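Local coordinates for protein enolase (alpha proteobacterium BAL199, PDB 3UGV) that probably catalyses a magnesium-dependent reaction that passes through an enolate intermediate, as do other members of the mandelate racemase/muconate lactonizing enzyme family, at residues F[271-282]-F[293-304]; F[307-318]-F[332-342]. All blocks are in the same frame, centred on the assembly; numbering follows the deposited sequence.

Contact 1 (F[271-282]-F[293-304]); sequences TPLMIGENFYGP and ACDLVMPDFMRI. With MG (magnesium ion), chain B.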
loop_
_atom_site.group_PDB
_atom_site.type_symbol
_atom_site.label_atom_id
_atom_site.label_comp_id
_atom_site.label_asym_id
_atom_site.label_seq_id
_atom_site.Cartn_x
_atom_site.Cartn_y
_atom_site.Cartn_z
ATOM N N THR F 271 21.180 -1.165 -12.588
ATOM C CA THR F 271 22.145 -2.204 -12.215
ATOM C C THR F 271 21.679 -2.891 -10.923
ATOM O O THR F 271 21.176 -2.237 -10.028
ATOM C CB THR F 271 23.555 -1.583 -12.038
ATOM O OG1 THR F 271 23.990 -1.028 -13.293
ATOM C CG2 THR F 271 24.570 -2.606 -11.552
ATOM N N PRO F 272 21.827 -4.222 -10.829
ATOM C CA PRO F 272 21.400 -4.868 -9.581
ATOM C C PRO F 272 22.119 -4.304 -8.348
ATOM O O PRO F 272 23.321 -4.020 -8.384
ATOM C CB PRO F 272 21.787 -6.346 -9.802
ATOM C CG PRO F 272 21.787 -6.520 -11.294
ATOM C CD PRO F 272 22.298 -5.204 -11.829
ATOM N N LEU F 273 21.370 -4.144 -7.263
ATOM C CA LEU F 273 21.916 -3.663 -6.008
ATOM C C LEU F 273 22.070 -4.851 -5.060
ATOM O O LEU F 273 21.118 -5.603 -4.838
ATOM C CB LEU F 273 20.992 -2.625 -5.392
ATOM C CG LEU F 273 21.406 -2.066 -4.035
ATOM C CD1 LEU F 273 22.728 -1.310 -4.172
ATOM C CD2 LEU F 273 20.295 -1.160 -3.487
ATOM N N MET F 274 23.275 -5.006 -4.514
ATOM C CA MET F 274 23.638 -6.177 -3.730
ATOM C C MET F 274 23.836 -5.794 -2.272
ATOM O O MET F 274 24.495 -4.807 -1.978
ATOM C CB MET F 274 24.942 -6.785 -4.274
ATOM C CG MET F 274 25.579 -7.801 -3.363
ATOM S SD MET F 274 24.643 -9.358 -3.182
ATOM C CE MET F 274 25.144 -10.264 -4.640
ATOM N N ILE F 275 23.254 -6.568 -1.363
ATOM C CA ILE F 275 23.542 -6.424 0.059
ATOM C C ILE F 275 23.395 -7.788 0.701
ATOM O O ILE F 275 23.090 -8.775 0.022
ATOM C CB ILE F 275 22.577 -5.444 0.796
ATOM C CG1 ILE F 275 21.164 -6.016 0.839
ATOM C CG2 ILE F 275 22.603 -4.056 0.160
ATOM C CD1 ILE F 275 20.156 -5.112 1.576
ATOM N N GLY F 276 23.605 -7.858 2.006
ATOM C CA GLY F 276 23.361 -9.111 2.693
ATOM C C GLY F 276 24.471 -9.600 3.590
ATOM O O GLY F 276 24.201 -10.338 4.533
ATOM N N GLU F 277 25.713 -9.199 3.334
ATOM C CA GLU F 277 26.790 -9.728 4.156
ATOM C C GLU F 277 26.607 -9.355 5.623
ATOM O O GLU F 277 27.250 -9.927 6.478
ATOM C CB GLU F 277 28.160 -9.287 3.664
ATOM C CG GLU F 277 28.487 -7.830 3.906
ATOM C CD GLU F 277 29.751 -7.435 3.167
ATOM O OE1 GLU F 277 29.721 -7.454 1.914
ATOM O OE2 GLU F 277 30.774 -7.140 3.827
ATOM N N ASN F 278 25.726 -8.404 5.905
ATOM C CA ASN F 278 25.467 -7.967 7.283
ATOM C C ASN F 278 24.099 -8.365 7.836
ATOM O O ASN F 278 23.691 -7.863 8.884
ATOM C CB ASN F 278 25.635 -6.461 7.405
ATOM C CG ASN F 278 27.095 -6.042 7.494
ATOM O OD1 ASN F 278 27.743 -6.202 8.534
ATOM N ND2 ASN F 278 27.616 -5.498 6.402
ATOM N N PHE F 279 23.390 -9.239 7.119
ATOM C CA PHE F 279 22.143 -9.823 7.609
ATOM C C PHE F 279 22.418 -10.716 8.821
ATOM O O PHE F 279 23.109 -11.731 8.706
ATOM C CB PHE F 279 21.512 -10.719 6.542
ATOM C CG PHE F 279 20.883 -9.979 5.400
ATOM C CD1 PHE F 279 20.593 -8.629 5.494
ATOM C CD2 PHE F 279 20.563 -10.654 4.230
ATOM C CE1 PHE F 279 20.003 -7.970 4.452
ATOM C CE2 PHE F 279 19.985 -9.995 3.176
ATOM C CZ PHE F 279 19.693 -8.650 3.290
ATOM N N TYR F 280 21.870 -10.364 9.973
ATOM C CA TYR F 280 21.966 -11.250 11.134
ATOM C C TYR F 280 20.742 -12.164 11.227
ATOM O O TYR F 280 19.780 -11.857 11.926
ATOM C CB TYR F 280 22.169 -10.438 12.418
ATOM C CG TYR F 280 23.580 -9.917 12.542
ATOM C CD1 TYR F 280 24.581 -10.713 13.093
ATOM C CD2 TYR F 280 23.923 -8.642 12.077
ATOM C CE1 TYR F 280 25.882 -10.256 13.191
ATOM C CE2 TYR F 280 25.223 -8.180 12.157
ATOM C CZ TYR F 280 26.202 -8.992 12.721
ATOM O OH TYR F 280 27.503 -8.549 12.814
ATOM N N GLY F 281 20.777 -13.273 10.493
ATOM C CA GLY F 281 19.684 -14.235 10.500
ATOM C C GLY F 281 18.708 -14.095 9.335
ATOM O O GLY F 281 18.628 -13.046 8.691
ATOM N N PRO F 282 17.951 -15.163 9.054
ATOM C CA PRO F 282 17.029 -15.189 7.911
ATOM C C PRO F 282 15.846 -14.245 8.071
ATOM O O PRO F 282 15.304 -13.745 7.082
ATOM C CB PRO F 282 16.528 -16.653 7.882
ATOM C CG PRO F 282 17.508 -17.437 8.733
ATOM C CD PRO F 282 18.054 -16.465 9.745
ATOM N N ALA F 293 14.603 -3.792 -0.507
ATOM C CA ALA F 293 15.917 -3.174 -0.280
ATOM C C ALA F 293 17.053 -3.609 -1.233
ATOM O O ALA F 293 18.116 -2.982 -1.285
ATOM C CB ALA F 293 16.346 -3.400 1.171
ATOM N N CYS F 294 16.851 -4.682 -1.979
ATOM C CA CYS F 294 17.930 -5.167 -2.826
ATOM C C CYS F 294 17.412 -6.038 -3.960
ATOM O O CYS F 294 16.308 -6.573 -3.875
ATOM C CB CYS F 294 18.890 -5.993 -1.984
ATOM S SG CYS F 294 18.039 -7.301 -1.081
ATOM N N ASP F 295 18.235 -6.195 -4.996
ATOM C CA ASP F 295 17.973 -7.141 -6.076
ATOM C C ASP F 295 18.672 -8.490 -5.837
ATOM O O ASP F 295 18.236 -9.531 -6.329
ATOM C CB ASP F 295 18.467 -6.554 -7.401
ATOM C CG ASP F 295 17.955 -5.154 -7.644
ATOM O OD1 ASP F 295 18.758 -4.204 -7.518
ATOM O OD2 ASP F 295 16.748 -5.000 -7.949
ATOM N N LEU F 296 19.778 -8.463 -5.105
ATOM C CA LEU F 296 20.571 -9.673 -4.878
ATOM C C LEU F 296 20.978 -9.714 -3.401
ATOM O O LEU F 296 21.087 -8.669 -2.766
ATOM C CB LEU F 296 21.823 -9.667 -5.767
ATOM C CG LEU F 296 21.751 -9.331 -7.265
ATOM C CD1 LEU F 296 23.158 -9.173 -7.824
ATOM C CD2 LEU F 296 20.994 -10.376 -8.071
ATOM N N VAL F 297 21.192 -10.898 -2.838
ATOM C CA VAL F 297 21.678 -10.994 -1.453
ATOM C C VAL F 297 22.953 -11.851 -1.356
ATOM O O VAL F 297 23.158 -12.748 -2.160
ATOM C CB VAL F 297 20.581 -11.582 -0.517
ATOM C CG1 VAL F 297 19.318 -10.739 -0.580
ATOM C CG2 VAL F 297 20.244 -13.010 -0.917
ATOM N N MET F 298 23.800 -11.593 -0.367
ATOM C CA MET F 298 24.960 -12.457 -0.127
ATOM C C MET F 298 25.269 -12.588 1.364
ATOM O O MET F 298 26.089 -11.841 1.897
ATOM C CB MET F 298 26.211 -11.955 -0.882
ATOM C CG MET F 298 26.481 -10.459 -0.688
ATOM S SD MET F 298 27.964 -9.859 -1.559
ATOM C CE MET F 298 29.242 -10.355 -0.415
ATOM N N PRO F 299 24.626 -13.551 2.043
ATOM C CA PRO F 299 24.852 -13.706 3.488
ATOM C C PRO F 299 26.272 -14.162 3.832
ATOM O O PRO F 299 26.909 -14.903 3.083
ATOM C CB PRO F 299 23.840 -14.783 3.889
ATOM C CG PRO F 299 22.816 -14.739 2.824
ATOM C CD PRO F 299 23.566 -14.442 1.563
ATOM N N ASP F 300 26.754 -13.682 4.969
ATOM C CA ASP F 300 28.031 -14.059 5.536
ATOM C C ASP F 300 27.755 -15.125 6.598
ATOM O O ASP F 300 26.824 -14.965 7.389
ATOM C CB ASP F 300 28.654 -12.818 6.178
ATOM C CG ASP F 300 29.913 -13.130 6.951
ATOM O OD1 ASP F 300 29.795 -13.660 8.072
ATOM O OD2 ASP F 300 31.019 -12.840 6.443
ATOM N N PHE F 301 28.552 -16.196 6.632
ATOM C CA PHE F 301 28.255 -17.353 7.503
ATOM C C PHE F 301 28.362 -17.125 9.018
ATOM O O PHE F 301 27.681 -17.792 9.806
ATOM C CB PHE F 301 29.056 -18.589 7.069
ATOM C CG PHE F 301 28.674 -19.081 5.706
ATOM C CD1 PHE F 301 27.583 -19.921 5.540
ATOM C CD2 PHE F 301 29.364 -18.654 4.587
ATOM C CE1 PHE F 301 27.205 -20.350 4.286
ATOM C CE2 PHE F 301 28.992 -19.080 3.323
ATOM C CZ PHE F 301 27.910 -19.923 3.171
ATOM N N MET F 302 29.208 -16.196 9.442
ATOM C CA MET F 302 29.252 -15.908 10.865
ATOM C C MET F 302 28.056 -15.063 11.313
ATOM O O MET F 302 27.720 -15.049 12.495
ATOM C CB MET F 302 30.570 -15.256 11.275
ATOM C CG MET F 302 30.595 -13.770 11.105
ATOM S SD MET F 302 32.098 -13.036 11.776
ATOM C CE MET F 302 31.978 -11.372 11.113
ATOM N N ARG F 303 27.395 -14.394 10.365
ATOM C CA ARG F 303 26.302 -13.481 10.700
ATOM C C ARG F 303 24.922 -14.080 10.423
ATOM O O ARG F 303 23.976 -13.823 11.162
ATOM C CB ARG F 303 26.443 -12.152 9.951
ATOM C CG ARG F 303 27.665 -11.325 10.318
ATOM C CD ARG F 303 27.614 -9.901 9.729
ATOM N NE ARG F 303 28.874 -9.192 9.951
ATOM C CZ ARG F 303 29.837 -9.042 9.036
ATOM N NH1 ARG F 303 29.693 -9.527 7.809
ATOM N NH2 ARG F 303 30.959 -8.400 9.342
ATOM N N ILE F 304 24.805 -14.866 9.355
ATOM C CA ILE F 304 23.515 -15.434 8.994
ATOM C C ILE F 304 23.090 -16.587 9.912
ATOM O O ILE F 304 21.914 -16.954 9.949
ATOM C CB ILE F 304 23.481 -15.920 7.526
ATOM C CG1 ILE F 304 22.030 -16.090 7.049
ATOM C CG2 ILE F 304 24.251 -17.220 7.374
ATOM C CD1 ILE F 304 21.384 -14.797 6.553
HETATM MG MG MG B . 31.224 -6.677 0.512
HETATM O O HOH W 1 18.576 -2.162 -8.914
HETATM O O HOH W 2 24.504 -12.377 6.563
HETATM O O HOH W 3 32.561 -6.073 1.995
HETATM O O HOH W 4 32.554 -8.300 0.417
HETATM O O HOH W 5 30.142 -4.941 1.053
#
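Glu277 and Met298 extend side by side beyond the ends of two parallel strands, and Glu277 OE1 binds the magnesium ion at 2.2 Å. Asp225, Glu251 and three waters complete the octahedron. The Met298 methyl CE packs 3.8 Å from Glu277 OE1, an apolar wall beside the charged ligand. Next to the metal ligand, Arg303 NH1 donates to Glu277 O at 2.8 Å, approaching from above the carbonyl plane. Asn278 OD1 lies over one face of the guanidinium and Met302 CE over the other, while Asn278 ND2 is held by Glu252. Arg303 NH2 reaches Phe117 O of a neighbouring subunit, and its aliphatic part crosses the Tyr280 ring, with CB over the face 4.1 Å from the ring centroid. A leucine in place of Arg303 would probably leave Glu277 O and that neighbouring carbonyl without their donor and let the turn carrying the metal ligand shift.

That turn, type I from Gly276 to Phe279, leads from strand 273-275 toward helix 282-290 within the beta-alpha-beta unit that strand 296-297 completes in the C-terminal barrel. Gly276 suits its place twice over: a beta carbon would strike Met298 N, and the positive-phi backbone would push one into the preceding carbonyl oxygen. Farther back, Met274 SD sits 3.3 Å from Met298 CG, its chain bent at chi2 and chi3 (68° and 82°), which brings CE against Leu296 CB. On the other sheet face Ile275 CG1 meets Cys294 CB. At the strand starts, Leu273 N donates to the anti lone pair of Asp295 OD1 at 2.6 Å, and Asp295 OD2 pairs with Arg266. The strand ends thus place a carboxylate on the metal, while Arg303 would be expected to add some positive potential nearby, partly offset by its long ion pair with Asp300.

Contact 2 (F[307-318]-F[332-342]); sequences VSGWMRAAGVAG and VGAHVMRVTET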
loop_
_atom_site.group_PDB
_atom_site.type_symbol
_atom_site.label_atom_id
_atom_site.label_comp_id
_atom_site.label_asym_id
_atom_site.label_seq_id
_atom_site.Cartn_x
_atom_site.Cartn_y
_atom_site.Cartn_z
ATOM N N VAL F 307 25.714 -22.808 8.886
ATOM C CA VAL F 307 25.037 -23.665 7.925
ATOM C C VAL F 307 23.518 -23.638 8.136
ATOM O O VAL F 307 22.754 -23.560 7.173
ATOM C CB VAL F 307 25.560 -25.116 7.992
ATOM C CG1 VAL F 307 24.678 -26.027 7.169
ATOM C CG2 VAL F 307 27.019 -25.185 7.513
ATOM N N SER F 308 23.093 -23.682 9.395
ATOM C CA SER F 308 21.664 -23.678 9.732
ATOM C C SER F 308 20.950 -22.450 9.206
ATOM O O SER F 308 19.929 -22.567 8.521
ATOM C CB SER F 308 21.462 -23.744 11.250
ATOM O OG SER F 308 21.903 -24.984 11.755
ATOM N N GLY F 309 21.484 -21.273 9.539
ATOM C CA GLY F 309 20.933 -20.018 9.048
ATOM C C GLY F 309 20.964 -19.872 7.538
ATOM O O GLY F 309 20.022 -19.343 6.951
ATOM N N TRP F 310 22.034 -20.343 6.895
ATOM C CA TRP F 310 22.106 -20.254 5.440
ATOM C C TRP F 310 20.974 -21.032 4.782
ATOM O O TRP F 310 20.340 -20.544 3.843
ATOM C CB TRP F 310 23.446 -20.756 4.906
ATOM C CG TRP F 310 23.459 -20.787 3.396
ATOM C CD1 TRP F 310 22.927 -21.747 2.598
ATOM C CD2 TRP F 310 23.992 -19.786 2.516
ATOM N NE1 TRP F 310 23.106 -21.421 1.281
ATOM C CE2 TRP F 310 23.759 -20.221 1.203
ATOM C CE3 TRP F 310 24.655 -18.571 2.716
ATOM C CZ2 TRP F 310 24.166 -19.486 0.086
ATOM C CZ3 TRP F 310 25.051 -17.838 1.611
ATOM C CH2 TRP F 310 24.809 -18.301 0.314
ATOM N N MET F 311 20.717 -22.245 5.268
ATOM C CA MET F 311 19.714 -23.097 4.627
ATOM C C MET F 311 18.327 -22.487 4.763
ATOM O O MET F 311 17.515 -22.564 3.846
ATOM C CB MET F 311 19.735 -24.533 5.184
ATOM C CG MET F 311 21.045 -25.321 4.936
ATOM S SD MET F 311 21.675 -25.290 3.245
ATOM C CE MET F 311 20.303 -25.985 2.339
ATOM N N ARG F 312 18.058 -21.882 5.913
ATOM C CA ARG F 312 16.785 -21.205 6.124
ATOM C C ARG F 312 16.647 -19.997 5.202
ATOM O O ARG F 312 15.577 -19.744 4.645
ATOM C CB ARG F 312 16.632 -20.807 7.590
ATOM C CG ARG F 312 16.384 -22.026 8.467
ATOM C CD ARG F 312 16.439 -21.719 9.942
ATOM N NE ARG F 312 16.639 -22.940 10.714
ATOM C CZ ARG F 312 16.469 -23.043 12.028
ATOM N NH1 ARG F 312 16.073 -21.994 12.740
ATOM N NH2 ARG F 312 16.694 -24.202 12.627
ATOM N N ALA F 313 17.753 -19.278 5.031
ATOM C CA ALA F 313 17.780 -18.089 4.205
ATOM C C ALA F 313 17.673 -18.486 2.746
ATOM O O ALA F 313 17.058 -17.772 1.958
ATOM C CB ALA F 313 19.059 -17.282 4.457
ATOM N N ALA F 314 18.259 -19.631 2.395
ATOM C CA ALA F 314 18.135 -20.172 1.041
ATOM C C ALA F 314 16.673 -20.426 0.724
ATOM O O ALA F 314 16.226 -20.239 -0.413
ATOM C CB ALA F 314 18.928 -21.481 0.906
ATOM N N GLY F 315 15.947 -20.889 1.739
ATOM C CA GLY F 315 14.514 -21.081 1.655
ATOM C C GLY F 315 13.734 -19.796 1.447
ATOM O O GLY F 315 12.815 -19.770 0.645
ATOM N N VAL F 316 14.081 -18.731 2.169
ATOM C CA VAL F 316 13.479 -17.427 1.909
ATOM C C VAL F 316 13.841 -16.937 0.503
ATOM O O VAL F 316 12.972 -16.552 -0.275
ATOM C CB VAL F 316 13.925 -16.359 2.927
ATOM C CG1 VAL F 316 13.329 -15.038 2.557
ATOM C CG2 VAL F 316 13.504 -16.735 4.354
ATOM N N ALA F 317 15.127 -16.972 0.172
ATOM C CA ALA F 317 15.595 -16.477 -1.119
ATOM C C ALA F 317 14.897 -17.222 -2.228
ATOM O O ALA F 317 14.410 -16.620 -3.186
ATOM C CB ALA F 317 17.089 -16.641 -1.246
ATOM N N GLY F 318 14.839 -18.541 -2.100
ATOM C CA GLY F 318 14.182 -19.354 -3.107
ATOM C C GLY F 318 12.746 -18.924 -3.346
ATOM O O GLY F 318 12.324 -18.763 -4.488
ATOM N N VAL F 332 32.856 -23.760 3.317
ATOM C CA VAL F 332 31.456 -23.951 3.680
ATOM C C VAL F 332 30.614 -23.388 2.552
ATOM O O VAL F 332 29.610 -23.978 2.132
ATOM C CB VAL F 332 31.064 -23.213 4.976
ATOM C CG1 VAL F 332 29.628 -23.547 5.347
ATOM C CG2 VAL F 332 31.992 -23.582 6.115
ATOM N N GLY F 333 31.042 -22.236 2.049
ATOM C CA GLY F 333 30.375 -21.614 0.920
ATOM C C GLY F 333 30.134 -22.558 -0.250
ATOM O O GLY F 333 28.997 -22.737 -0.705
ATOM N N ALA F 334 31.201 -23.171 -0.752
ATOM C CA ALA F 334 31.048 -24.066 -1.895
ATOM C C ALA F 334 30.112 -25.244 -1.578
ATOM O O ALA F 334 29.309 -25.660 -2.430
ATOM C CB ALA F 334 32.411 -24.543 -2.402
ATOM N N HIS F 335 30.191 -25.762 -0.353
ATOM C CA HIS F 335 29.315 -26.869 0.040
ATOM C C HIS F 335 27.834 -26.505 -0.036
ATOM O O HIS F 335 27.077 -27.196 -0.712
ATOM C CB HIS F 335 29.675 -27.419 1.427
ATOM C CG HIS F 335 30.818 -28.386 1.409
ATOM N ND1 HIS F 335 30.650 -29.737 1.181
ATOM C CD2 HIS F 335 32.148 -28.197 1.585
ATOM C CE1 HIS F 335 31.826 -30.337 1.219
ATOM N NE2 HIS F 335 32.751 -29.425 1.460
ATOM N N VAL F 336 27.425 -25.421 0.633
ATOM C CA VAL F 336 26.001 -25.060 0.662
ATOM C C VAL F 336 25.512 -24.533 -0.678
ATOM O O VAL F 336 24.333 -24.668 -0.996
ATOM C CB VAL F 336 25.631 -24.025 1.773
ATOM C CG1 VAL F 336 25.913 -24.587 3.143
ATOM C CG2 VAL F 336 26.379 -22.714 1.565
ATOM N N MET F 337 26.408 -23.935 -1.464
ATOM C CA MET F 337 26.020 -23.452 -2.801
ATOM C C MET F 337 25.615 -24.601 -3.708
ATOM O O MET F 337 24.829 -24.415 -4.641
ATOM C CB MET F 337 27.124 -22.614 -3.462
ATOM C CG MET F 337 27.320 -21.252 -2.829
ATOM S SD MET F 337 26.010 -20.112 -3.291
ATOM C CE MET F 337 26.617 -19.560 -4.890
ATOM N N ARG F 338 26.149 -25.789 -3.421
ATOM C CA ARG F 338 25.804 -26.998 -4.171
ATOM C C ARG F 338 24.349 -27.407 -3.955
ATOM O O ARG F 338 23.782 -28.108 -4.778
ATOM C CB ARG F 338 26.735 -28.164 -3.807
ATOM C CG ARG F 338 28.166 -28.027 -4.333
ATOM C CD ARG F 338 28.229 -28.090 -5.853
ATOM N NE ARG F 338 27.695 -29.349 -6.370
ATOM C CZ ARG F 338 27.684 -29.691 -7.661
ATOM N NH1 ARG F 338 28.182 -28.875 -8.582
ATOM N NH2 ARG F 338 27.178 -30.860 -8.038
ATOM N N VAL F 339 23.745 -26.974 -2.853
ATOM C CA VAL F 339 22.338 -27.289 -2.612
ATOM C C VAL F 339 21.487 -26.040 -2.461
ATOM O O VAL F 339 20.370 -26.111 -1.959
ATOM C CB VAL F 339 22.148 -28.148 -1.364
ATOM C CG1 VAL F 339 22.876 -29.463 -1.534
ATOM C CG2 VAL F 339 22.658 -27.405 -0.131
ATOM N N THR F 340 22.011 -24.898 -2.890
ATOM C CA THR F 340 21.259 -23.647 -2.793
ATOM C C THR F 340 20.500 -23.361 -4.089
ATOM O O THR F 340 21.086 -23.191 -5.169
ATOM C CB THR F 340 22.168 -22.476 -2.423
ATOM O OG1 THR F 340 22.712 -22.700 -1.117
ATOM C CG2 THR F 340 21.389 -21.167 -2.447
ATOM N N GLU F 341 19.185 -23.319 -3.969
ATOM C CA GLU F 341 18.289 -23.276 -5.121
ATOM C C GLU F 341 18.548 -22.078 -6.041
ATOM O O GLU F 341 18.539 -22.223 -7.254
ATOM C CB GLU F 341 16.856 -23.267 -4.597
ATOM C CG GLU F 341 15.761 -23.295 -5.625
ATOM C CD GLU F 341 14.398 -23.076 -4.979
ATOM O OE1 GLU F 341 14.267 -23.344 -3.756
ATOM O OE2 GLU F 341 13.472 -22.615 -5.689
ATOM N N THR F 342 18.775 -20.892 -5.475
ATOM C CA THR F 342 19.042 -19.732 -6.312
ATOM C C THR F 342 20.526 -19.349 -6.303
ATOM O O THR F 342 20.872 -18.195 -6.476
ATOM C CB THR F 342 18.178 -18.510 -5.930
ATOM O OG1 THR F 342 18.466 -18.130 -4.585
ATOM C CG2 THR F 342 16.683 -18.818 -6.070
HETATM O O HOH W 6 17.839 -20.122 -2.742
#
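Trp310 holds CG anti to its own backbone nitrogen (chi1 174°), which swings the indole off helix 307-318 toward Val336 and Thr340; at Thr340 the hydroxyl lies opposite the carbonyl carbon, where it can meet the indole N-H. The contact joins two successive helices on the outside of the enolase-type barrel; the axes of their short segments pass 11.1 Å apart and cross at -38°. Such a separation suits a large aromatic, and Trp310 spans it.

Val336 CG2 rests over one face of the indole, 3.6 Å from the centroid of the five-membered ring, a CH-pi contact that a branched residue can make with a methyl from close to its backbone. Met337 SD approaches the six-membered ring obliquely, 3.9 Å from Trp310 CZ2, as a Met-aromatic contact. Beside the tryptophan, Val307 CG2 touches Val332 CG1 near the start of the interface, and Met311 CE meets Val339 CG2 at 3.7 Å. Toward the C-terminal end the residues become small: Thr342 CG2 lies 3.9 Å from Gly318 CA, and a beta carbon on Gly318 would run into Glu341 OE1. Water 6 joins the backbones here, donating to Ala314 O and accepting from Thr342 N, while Thr342 OG1 is bonded to Ile322 O. At the outer margin, Arg312 pairs with Glu341 of a neighbouring subunit, and Glu341 with Arg312 of that subunit.

A threonine suits position 340 because it supplies both a methyl, CG2, that faces Ala314 CB and a hydroxyl that can accept and donate at once. Thr340 OG1 gives its proton to Val336 O at 2.6 Å. Trp310 NE1 in turn donates to Thr340 OG1 at 2.7 Å, nearly in line at 162° and with the oxygen in the ring plane.

How the contacts relate
Both contacts are buried and belong to the C-terminal barrel domain, but they occupy different layers of it. Contact 1 joins neighbouring parallel strands and the loops at their ends, so backbone hydrogen bonds and apolar packing lead up to charged groups near magnesium; contact 2 packs two helices outside the strands, mainly through apolar side chains with one side-chain hydrogen bond, and reaches the surface at Glu341. Short helix 301-304 of contact 1 leads directly into helix 306-320 of contact 2. Phe301 bridges them, its ring stacked on Trp310 and its CZ 3.6 Å from Val336 CG2, while Pro282 CG packs 3.7 Å from Arg312 CB. Each contact also borders other subunits.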